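Local coordinates for ribonuclease mar1, putative (Trypanosoma cruzi, PDB 1YZV), which is of unproven function but belongs to the isochorismatase family of alpha/beta proteins and may be a ribonuclease, at residues N47-A50 / G51-T54; Q148-G151 / D152-A156; I157-M160 / Q161-G165; P187-K190 / T191-L195. One frame throughout, in Å; residues are numbered along the deposited sequence.

The four contacts are local and lie in series along the chain, on three helices of a fold built round a six-stranded parallel sheet. Interaction 1 is a stretch of helix 39-56. Interactions 2 and 3 are the start and the end of helix 150-161, with centres 14 Å apart, in the unit that joins strand 137-146 to strand 168-171; interaction 3 runs on into the loop after the helix. Interaction 4 opens helix 189-197. It touches interaction 1, centre to centre 11 Å, through Leu52 on Ile192 and Arg48 on Leu195. Interactions 1 and 2 lie on opposite sides of the chain's centre, 26 Å apart. Interactions 2 and 3 both meet the second subunit, so helix 150-161 helps to build the assembly.

Interaction 1. Residues N47-A50 / G51-T54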
loop_
_atom_site.group_PDB
_atom_site.type_symbol
_atom_site.label_atom_id
_atom_site.label_comp_id
_atom_site.label_asym_id
_atom_site.label_seq_id
_atom_site.Cartn_x
_atom_site.Cartn_y
_atom_site.Cartn_z
ATOM N N ASN A 47 -28.382 3.723 0.339
ATOM C CA ASN A 47 -29.518 3.244 1.115
ATOM C C ASN A 47 -29.200 2.749 2.524
ATOM O O ASN A 47 -29.916 3.038 3.486
ATOM C CB ASN A 47 -30.265 2.173 0.330
ATOM C CG ASN A 47 -31.107 2.755 -0.786
ATOM O OD1 ASN A 47 -31.552 3.903 -0.692
ATOM N ND2 ASN A 47 -31.243 2.007 -1.900
ATOM N N ARG A 48 -28.053 2.098 2.663
ATOM C CA ARG A 48 -27.591 1.667 3.959
ATOM C C ARG A 48 -27.321 2.861 4.873
ATOM O O ARG A 48 -27.712 2.883 6.060
ATOM C CB ARG A 48 -26.315 0.828 3.769
ATOM C CG ARG A 48 -25.596 0.524 5.037
ATOM C CD ARG A 48 -24.525 -0.521 4.809
ATOM N NE ARG A 48 -25.084 -1.858 4.681
ATOM C CZ ARG A 48 -24.347 -2.958 4.528
ATOM N NH1 ARG A 48 -23.003 -2.871 4.460
ATOM N NH2 ARG A 48 -24.938 -4.147 4.557
ATOM N N PHE A 49 -26.586 3.835 4.349
ATOM C CA PHE A 49 -26.303 5.059 5.131
ATOM C C PHE A 49 -27.530 5.939 5.357
ATOM O O PHE A 49 -27.643 6.601 6.397
ATOM C CB PHE A 49 -25.188 5.870 4.480
ATOM C CG PHE A 49 -23.823 5.170 4.486
ATOM C CD1 PHE A 49 -23.378 4.488 5.591
ATOM C CD2 PHE A 49 -22.922 5.401 3.452
ATOM C CE1 PHE A 49 -22.090 3.915 5.619
ATOM C CE2 PHE A 49 -21.653 4.836 3.456
ATOM C CZ PHE A 49 -21.233 4.095 4.543
ATOM N N ALA A 50 -28.482 5.882 4.422
ATOM C CA ALA A 50 -29.778 6.553 4.633
ATOM C C ALA A 50 -30.483 5.951 5.833
ATOM O O ALA A 50 -30.944 6.694 6.693
ATOM C CB ALA A 50 -30.665 6.496 3.379
ATOM N N GLY A 51 -30.512 4.618 5.923
ATOM C CA GLY A 51 -31.096 3.936 7.060
ATOM C C GLY A 51 -30.356 4.224 8.360
ATOM O O GLY A 51 -30.962 4.460 9.413
ATOM N N LEU A 52 -29.030 4.209 8.315
ATOM C CA LEU A 52 -28.253 4.590 9.482
ATOM C C LEU A 52 -28.532 6.036 9.970
ATOM O O LEU A 52 -28.786 6.276 11.163
ATOM C CB LEU A 52 -26.762 4.394 9.178
ATOM C CG LEU A 52 -25.827 4.707 10.360
ATOM C CD1 LEU A 52 -26.151 3.834 11.558
ATOM C CD2 LEU A 52 -24.380 4.593 9.915
ATOM N N HIS A 53 -28.434 6.987 9.057
ATOM C CA HIS A 53 -28.715 8.389 9.299
ATOM C C HIS A 53 -30.082 8.572 9.996
ATOM O O HIS A 53 -30.209 9.312 10.986
ATOM C CB HIS A 53 -28.707 9.150 7.962
ATOM C CG HIS A 53 -29.413 10.476 8.000
ATOM N ND1 HIS A 53 -28.795 11.640 8.420
ATOM C CD2 HIS A 53 -30.677 10.821 7.651
ATOM C CE1 HIS A 53 -29.628 12.648 8.251
ATOM N NE2 HIS A 53 -30.790 12.174 7.832
ATOM N N THR A 54 -31.097 7.890 9.473
ATOM C CA THR A 54 -32.466 7.967 10.054
ATOM C C THR A 54 -32.549 7.374 11.458
ATOM O O THR A 54 -33.139 8.000 12.348
ATOM C CB THR A 54 -33.495 7.350 9.082
ATOM O OG1 THR A 54 -33.500 8.173 7.907
ATOM C CG2 THR A 54 -34.897 7.288 9.694
#
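Phe49 and Leu52 are the apolar pair of this helical turn. Leu52 CD2 comes to the Phe49 ring obliquely, 4.4 Å from CD1 of that ring, so the touch is a loose one. Leu52 CG is anti to the backbone N (chi1 -178°), from where its CD2 branch reaches the Phe49 ring, while CD1 meets Ile192. His53 has a similar first torsion, but its ring lies beside Ala50 O, which is at the imidazole edge, near the ring plane. His53 CB sits 3.2 Å from Phe49 O. Both ring nitrogens are used: ND1 bonds to Ser61 OG and NE2 to Asp85 OD1. These two bonds should fix the rotation of the ring. Ala50 O receives Thr54 N at 3.0 Å. Thr54 OG1 also lies 3.2 Å from Ala50 O, but whether its proton goes there is not settled. The backbone bonds are those of a regular alpha helix, such as His53 N to Phe49 O at 2.8 Å. The polar ends of Asn47 and Arg48 are bound outside this turn. Asn47 bonds to Arg81 N and Asp79 O, and Arg48 to Ser173 OG and Leu195 O. A bound sulfate lies about 5 Å from the Arg48 side chain. The Phe49 ring meets the rings of Phe23, on strand 20-26, and Trp116, on strand 110-118. Phe49 and Leu52 also pack on Leu177, so this part of helix 39-56 packs on both the parallel sheet and helix 173-181.

Interaction 2. Residues Q148-G151 / D152-A156; sequences QSQG and DHCTA
Ser149 caps helix 150-161 through its side chain. Its OG accepts from Asp152 N at 3.1 Å, and the bond is nearly straight, with an N-H...O angle of 176°. The side chain of Asp152 turns back to the same end. Its CG is anti to the carbonyl carbon (chi1 -73°), and OD2 lies 3.3 Å from Ser149 OG, a weak contact whose proton is not settled. A water adds a bridge: it donates to Asp152 OD2 at 2.6 Å and accepts weakly from Ser149 N. A second hydroxyl works one turn on. Thr155 OG1 donates to Gly151 O at 2.9 Å, while Thr155 N reaches that oxygen from the opposite face of the carbonyl plane. Cys154 N bonds to Gln150 O at 2.8 Å. His153 N bonds to Ser149 O, and its ring nitrogen ND1 to Thr120 OG1. In the second subunit, Thr172 OG1 bonds to Asp152 OD1, and the terminal carboxylate of Ile204 binds Ser149 OG weakly. Nonpolar contact is slight: Gln150 CG meets Cys154 SG at 3.8 Å. A sulfate, probably from the crystallisation liquor, lies about 3 Å from the Ser149 side chain. The positive dipole end of the helix probably helps to hold the sulfate and both carboxylates.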
loop_
_atom_site.group_PDB
_atom_site.type_symbol
_atom_site.label_atom_id
_atom_site.label_comp_id
_atom_site.label_asym_id
_atom_site.label_seq_id
_atom_site.Cartn_x
_atom_site.Cartn_y
_atom_site.Cartn_z
ATOM N N GLN A 148 -15.922 5.100 -14.110
ATOM C CA GLN A 148 -16.251 4.445 -15.386
ATOM C C GLN A 148 -15.183 3.409 -15.777
ATOM O O GLN A 148 -15.476 2.417 -16.454
ATOM C CB GLN A 148 -16.492 5.483 -16.489
ATOM C CG GLN A 148 -17.778 6.295 -16.246
ATOM C CD GLN A 148 -18.077 7.301 -17.329
ATOM O OE1 GLN A 148 -17.949 8.508 -17.114
ATOM N NE2 GLN A 148 -18.185 6.811 -18.541
ATOM N N SER A 149 -13.964 3.541 -15.261
ATOM C CA SER A 149 -12.986 2.514 -15.479
ATOM C C SER A 149 -12.424 2.034 -14.161
ATOM O O SER A 149 -12.205 2.824 -13.244
ATOM C CB SER A 149 -11.856 3.044 -16.364
ATOM O OG SER A 149 -10.642 3.098 -15.613
ATOM N N GLN A 150 -12.149 0.739 -14.066
ATOM C CA GLN A 150 -11.618 0.166 -12.834
ATOM C C GLN A 150 -10.257 0.772 -12.459
ATOM O O GLN A 150 -9.980 0.999 -11.278
ATOM C CB GLN A 150 -11.466 -1.355 -12.997
ATOM C CG GLN A 150 -10.959 -2.086 -11.740
ATOM C CD GLN A 150 -10.548 -3.510 -12.061
ATOM O OE1 GLN A 150 -11.301 -4.241 -12.705
ATOM N NE2 GLN A 150 -9.284 -3.838 -11.793
ATOM N N GLY A 151 -9.405 1.000 -13.460
ATOM C CA GLY A 151 -8.063 1.548 -13.239
ATOM C C GLY A 151 -8.102 2.938 -12.622
ATOM O O GLY A 151 -7.300 3.234 -11.718
ATOM N N ASP A 152 -9.000 3.803 -13.124
ATOM C CA ASP A 152 -9.190 5.124 -12.541
ATOM C C ASP A 152 -9.622 5.028 -11.068
ATOM O O ASP A 152 -9.124 5.731 -10.207
ATOM C CB ASP A 152 -10.208 5.964 -13.330
ATOM C CG ASP A 152 -9.646 6.455 -14.682
ATOM O OD1 ASP A 152 -8.399 6.680 -14.826
ATOM O OD2 ASP A 152 -10.421 6.435 -15.657
ATOM N N HIS A 153 -10.535 4.116 -10.792
ATOM C CA HIS A 153 -11.049 3.943 -9.431
ATOM C C HIS A 153 -9.957 3.421 -8.516
ATOM O O HIS A 153 -9.747 3.983 -7.439
ATOM C CB HIS A 153 -12.247 2.959 -9.507
ATOM C CG HIS A 153 -12.611 2.350 -8.208
ATOM N ND1 HIS A 153 -13.468 2.975 -7.322
ATOM C CD2 HIS A 153 -12.148 1.247 -7.580
ATOM C CE1 HIS A 153 -13.623 2.199 -6.267
ATOM N NE2 HIS A 153 -12.824 1.154 -6.390
ATOM N N CYS A 154 -9.314 2.305 -8.897
ATOM C CA CYS A 154 -8.307 1.662 -8.027
ATOM C C CYS A 154 -7.163 2.572 -7.647
ATOM O O CYS A 154 -6.736 2.608 -6.506
ATOM C CB CYS A 154 -7.758 0.414 -8.689
ATOM S SG CYS A 154 -9.047 -0.900 -8.675
ATOM N N THR A 155 -6.633 3.264 -8.637
ATOM C CA THR A 155 -5.505 4.189 -8.430
ATOM C C THR A 155 -5.850 5.330 -7.490
ATOM O O THR A 155 -5.082 5.603 -6.540
ATOM C CB THR A 155 -5.009 4.745 -9.757
ATOM O OG1 THR A 155 -4.622 3.653 -10.582
ATOM C CG2 THR A 155 -3.791 5.681 -9.577
ATOM N N ALA A 156 -7.079 5.839 -7.589
ATOM C CA ALA A 156 -7.556 6.864 -6.679
ATOM C C ALA A 156 -7.812 6.377 -5.244
ATOM O O ALA A 156 -7.521 7.074 -4.270
ATOM C CB ALA A 156 -8.778 7.523 -7.232
HETATM O O HOH W 1 -13.059 6.361 -15.516
#

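Interaction 3. Residues I157-M160 / Q161-G165; sequences IQLM and QSWSG
Trp163 folds back over the end of helix 150-161, where the chain leaves the helix through a type I beta turn, Gln161 to Ser164. This is the helix exit of a beta-alpha-beta crossover, from strand 137-146 to strand 168-171. The indole can be followed outward. CB lies 3.5 Å from Met160 O, the carbonyl that accepts Trp163 N at 2.9 Å. That N-H comes from above the carbonyl plane. CG is anti to the carbonyl carbon (chi1 -54°), and this lays the ring along the last helical turn. Leu159 O then sits over one face, 3.6 Å above the plane and offset to the rim, with Met160 CA over the same face. On the pyrrole side, NE1 meets Leu159 CD1. On the six-membered ring, CZ2 touches Leu159 CG and CZ3 touches Met160 CG, each at 4.0 Å. Leu125 and Leu132 of helix 120-133 add to the packing, and Arg11 of the second subunit makes a cation-pi contact with the indole.

Gln161 N still bonds to Ile157 O at 2.9 Å. The Gln158 and Gln161 amides have planes 3° apart, but each bonds outward: Gln158 OE1 to Gln161 NE2 of the second subunit, Gln161 NE2 to Gln158 OE1 of the third. Ser162 OG bonds to Ser164 OG of the second subunit. Ser162 CB stands 3.3 Å from Leu159 O, back in the last helical turn.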
loop_
_atom_site.group_PDB
_atom_site.type_symbol
_atom_site.label_atom_id
_atom_site.label_comp_id
_atom_site.label_asym_id
_atom_site.label_seq_id
_atom_site.Cartn_x
_atom_site.Cartn_y
_atom_site.Cartn_z
ATOM N N ILE A 157 -8.325 5.169 -5.106
ATOM C CA ILE A 157 -8.481 4.591 -3.779
ATOM C C ILE A 157 -7.096 4.506 -3.133
ATOM O O ILE A 157 -6.929 4.833 -1.954
ATOM C CB ILE A 157 -9.126 3.181 -3.849
ATOM C CG1 ILE A 157 -10.619 3.286 -4.225
ATOM C CG2 ILE A 157 -8.949 2.413 -2.520
ATOM C CD1 ILE A 157 -11.453 4.141 -3.327
ATOM N N GLN A 158 -6.150 3.938 -3.869
ATOM C CA GLN A 158 -4.765 3.832 -3.408
ATOM C C GLN A 158 -4.152 5.158 -3.046
ATOM O O GLN A 158 -3.476 5.252 -2.018
ATOM C CB GLN A 158 -3.914 3.147 -4.460
ATOM C CG GLN A 158 -4.334 1.698 -4.616
ATOM C CD GLN A 158 -3.631 0.991 -5.760
ATOM O OE1 GLN A 158 -3.012 1.622 -6.647
ATOM N NE2 GLN A 158 -3.918 -0.290 -5.871
ATOM N N LEU A 159 -4.491 6.202 -3.795
ATOM C CA LEU A 159 -4.015 7.553 -3.454
ATOM C C LEU A 159 -4.572 8.005 -2.083
ATOM O O LEU A 159 -3.815 8.371 -1.168
ATOM C CB LEU A 159 -4.401 8.530 -4.560
ATOM C CG LEU A 159 -4.046 10.016 -4.411
ATOM C CD1 LEU A 159 -2.648 10.184 -3.846
ATOM C CD2 LEU A 159 -4.173 10.609 -5.824
ATOM N N MET A 160 -5.879 7.844 -1.904
ATOM C CA MET A 160 -6.527 8.175 -0.661
ATOM C C MET A 160 -6.061 7.339 0.531
ATOM O O MET A 160 -5.899 7.892 1.609
ATOM C CB MET A 160 -8.027 8.120 -0.808
ATOM C CG MET A 160 -8.506 9.178 -1.718
ATOM S SD MET A 160 -10.275 9.387 -1.875
ATOM C CE MET A 160 -10.707 8.025 -2.915
ATOM N N GLN A 161 -5.685 6.075 0.304
ATOM C CA GLN A 161 -5.113 5.249 1.359
ATOM C C GLN A 161 -3.751 5.788 1.828
ATOM O O GLN A 161 -3.379 5.634 2.995
ATOM C CB GLN A 161 -5.012 3.795 0.907
ATOM C CG GLN A 161 -6.406 3.120 0.767
ATOM C CD GLN A 161 -6.307 1.689 0.284
ATOM O OE1 GLN A 161 -5.655 1.447 -0.727
ATOM N NE2 GLN A 161 -7.043 0.744 0.934
ATOM N N SER A 162 -3.013 6.452 0.955
ATOM C CA SER A 162 -1.798 7.129 1.416
ATOM C C SER A 162 -2.035 8.423 2.276
ATOM O O SER A 162 -1.096 8.925 2.887
ATOM C CB SER A 162 -0.946 7.502 0.234
ATOM O OG SER A 162 -1.561 8.637 -0.335
ATOM N N TRP A 163 -3.273 8.891 2.441
ATOM C CA TRP A 163 -3.526 10.096 3.261
ATOM C C TRP A 163 -4.017 9.861 4.736
ATOM O O TRP A 163 -4.511 10.808 5.435
ATOM C CB TRP A 163 -4.540 10.975 2.573
ATOM C CG TRP A 163 -4.245 11.371 1.189
ATOM C CD1 TRP A 163 -3.028 11.537 0.623
ATOM C CD2 TRP A 163 -5.179 11.983 0.304
ATOM N NE1 TRP A 163 -3.159 12.026 -0.648
ATOM C CE2 TRP A 163 -4.456 12.437 -0.815
ATOM C CE3 TRP A 163 -6.565 12.190 0.346
ATOM C CZ2 TRP A 163 -5.082 12.956 -1.927
ATOM C CZ3 TRP A 163 -7.174 12.781 -0.756
ATOM C CH2 TRP A 163 -6.419 13.201 -1.843
ATOM N N SER A 164 -3.939 8.607 5.175
ATOM C CA SER A 164 -4.342 8.198 6.567
ATOM C C SER A 164 -3.738 9.103 7.669
ATOM O O SER A 164 -4.374 9.441 8.683
ATOM C CB SER A 164 -3.933 6.704 6.772
ATOM O OG SER A 164 -4.633 6.089 7.849
ATOM N N GLY A 165 -2.492 9.483 7.468
ATOM C CA GLY A 165 -1.764 10.289 8.443
ATOM C C GLY A 165 -2.457 11.593 8.736
ATOM O O GLY A 165 -2.405 12.099 9.871
#

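Interaction 4. Residues P187-K190 / T191-L195; sequences PVFK and TIAPL
Phe189 O is gripped by two backbone N-H groups in the first turn of helix 189-197. Ala193 N donates to it at 2.7 Å, nearly along the C=O axis, and Ile192 N adds a weak bond at 3.0 Å. Ile192 N also bonds to Val188 O, so this one N-H is shared between two carbonyls. Phe189 CG is anti to the backbone N (chi1 -175°), and this carries the ring beside Ala193. Ala193 CB lies over one face, 4.0 Å from Phe189 CE2 and offset toward the rim. Val188 and Ile192 lie side by side and point the same way, with Val188 CG2 4.2 Å from Ile192 CG1. They pack on helix 39-56, on Leu56 and Leu52 respectively. Phe189 packs on Met178 and Leu181 of helix 173-181, and on Phe94 of the third subunit. A water bridges Pro187 O and Thr191 OG1. It donates to Pro187 O at 2.6 Å and sits at the same distance from Thr191 OG1. The helix is kinked at Pro194 and Leu195. Pro194 has no N-H to give, and Leu195 N turns to Ile192 O. The proline ring sits against the carbonyl of the turn before, with Pro194 CD 3.3 Å from Lys190 O.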
loop_
_atom_site.group_PDB
_atom_site.type_symbol
_atom_site.label_atom_id
_atom_site.label_comp_id
_atom_site.label_asym_id
_atom_site.label_seq_id
_atom_site.Cartn_x
_atom_site.Cartn_y
_atom_site.Cartn_z
ATOM N N PRO A 187 -27.783 1.663 22.442
ATOM C CA PRO A 187 -29.247 1.743 22.209
ATOM C C PRO A 187 -29.720 1.627 20.733
ATOM O O PRO A 187 -30.862 1.266 20.531
ATOM C CB PRO A 187 -29.621 3.133 22.746
ATOM C CG PRO A 187 -28.544 3.484 23.714
ATOM C CD PRO A 187 -27.288 2.808 23.217
ATOM N N VAL A 188 -28.948 2.088 19.744
ATOM C CA VAL A 188 -29.396 1.988 18.342
ATOM C C VAL A 188 -28.994 0.691 17.650
ATOM O O VAL A 188 -29.390 0.473 16.503
ATOM C CB VAL A 188 -28.975 3.212 17.427
ATOM C CG1 VAL A 188 -29.420 4.507 18.011
ATOM C CG2 VAL A 188 -27.507 3.289 17.211
ATOM N N PHE A 189 -28.170 -0.151 18.282
ATOM C CA PHE A 189 -27.721 -1.357 17.596
ATOM C C PHE A 189 -28.861 -2.216 17.029
ATOM O O PHE A 189 -28.820 -2.678 15.858
ATOM C CB PHE A 189 -26.830 -2.220 18.486
ATOM C CG PHE A 189 -26.266 -3.387 17.772
ATOM C CD1 PHE A 189 -25.177 -3.240 16.934
ATOM C CD2 PHE A 189 -26.797 -4.658 17.959
ATOM C CE1 PHE A 189 -24.660 -4.346 16.240
ATOM C CE2 PHE A 189 -26.304 -5.716 17.269
ATOM C CZ PHE A 189 -25.203 -5.564 16.436
ATOM N N LYS A 190 -29.846 -2.486 17.862
ATOM C CA LYS A 190 -30.979 -3.312 17.427
ATOM C C LYS A 190 -31.689 -2.718 16.234
ATOM O O LYS A 190 -32.101 -3.439 15.312
ATOM C CB LYS A 190 -31.969 -3.503 18.580
ATOM C CG LYS A 190 -33.161 -4.359 18.237
ATOM C CD LYS A 190 -32.824 -5.854 18.364
ATOM C CE LYS A 190 -34.045 -6.758 18.080
ATOM N NZ LYS A 190 -33.668 -8.164 18.417
ATOM N N THR A 191 -31.741 -1.393 16.181
ATOM C CA THR A 191 -32.336 -0.733 15.034
ATOM C C THR A 191 -31.492 -0.839 13.753
ATOM O O THR A 191 -32.033 -0.923 12.686
ATOM C CB THR A 191 -32.609 0.758 15.342
ATOM O OG1 THR A 191 -33.440 0.859 16.505
ATOM C CG2 THR A 191 -33.312 1.404 14.198
ATOM N N ILE A 192 -30.170 -0.801 13.887
ATOM C CA ILE A 192 -29.194 -0.782 12.776
ATOM C C ILE A 192 -28.827 -2.165 12.248
ATOM O O ILE A 192 -28.476 -2.333 11.055
ATOM C CB ILE A 192 -27.846 -0.076 13.279
ATOM C CG1 ILE A 192 -28.094 1.397 13.523
ATOM C CG2 ILE A 192 -26.705 -0.223 12.295
ATOM C CD1 ILE A 192 -28.931 2.012 12.494
ATOM N N ALA A 193 -28.831 -3.135 13.152
ATOM C CA ALA A 193 -28.401 -4.523 12.866
ATOM C C ALA A 193 -29.011 -5.140 11.596
ATOM O O ALA A 193 -28.276 -5.761 10.827
ATOM C CB ALA A 193 -28.675 -5.425 14.059
ATOM N N PRO A 194 -30.317 -4.909 11.335
ATOM C CA PRO A 194 -30.935 -5.408 10.089
ATOM C C PRO A 194 -30.296 -4.874 8.796
ATOM O O PRO A 194 -30.227 -5.620 7.817
ATOM C CB PRO A 194 -32.397 -4.936 10.201
ATOM C CG PRO A 194 -32.611 -4.762 11.674
ATOM C CD PRO A 194 -31.319 -4.218 12.170
ATOM N N LEU A 195 -29.685 -3.681 8.846
ATOM C CA LEU A 195 -29.024 -3.122 7.663
ATOM C C LEU A 195 -27.832 -3.962 7.280
ATOM O O LEU A 195 -27.598 -4.214 6.107
ATOM C CB LEU A 195 -28.566 -1.696 7.888
ATOM C CG LEU A 195 -29.641 -0.654 8.186
ATOM C CD1 LEU A 195 -28.977 0.673 8.552
ATOM C CD2 LEU A 195 -30.550 -0.489 7.000
HETATM O O HOH W 2 -32.276 0.089 18.673
#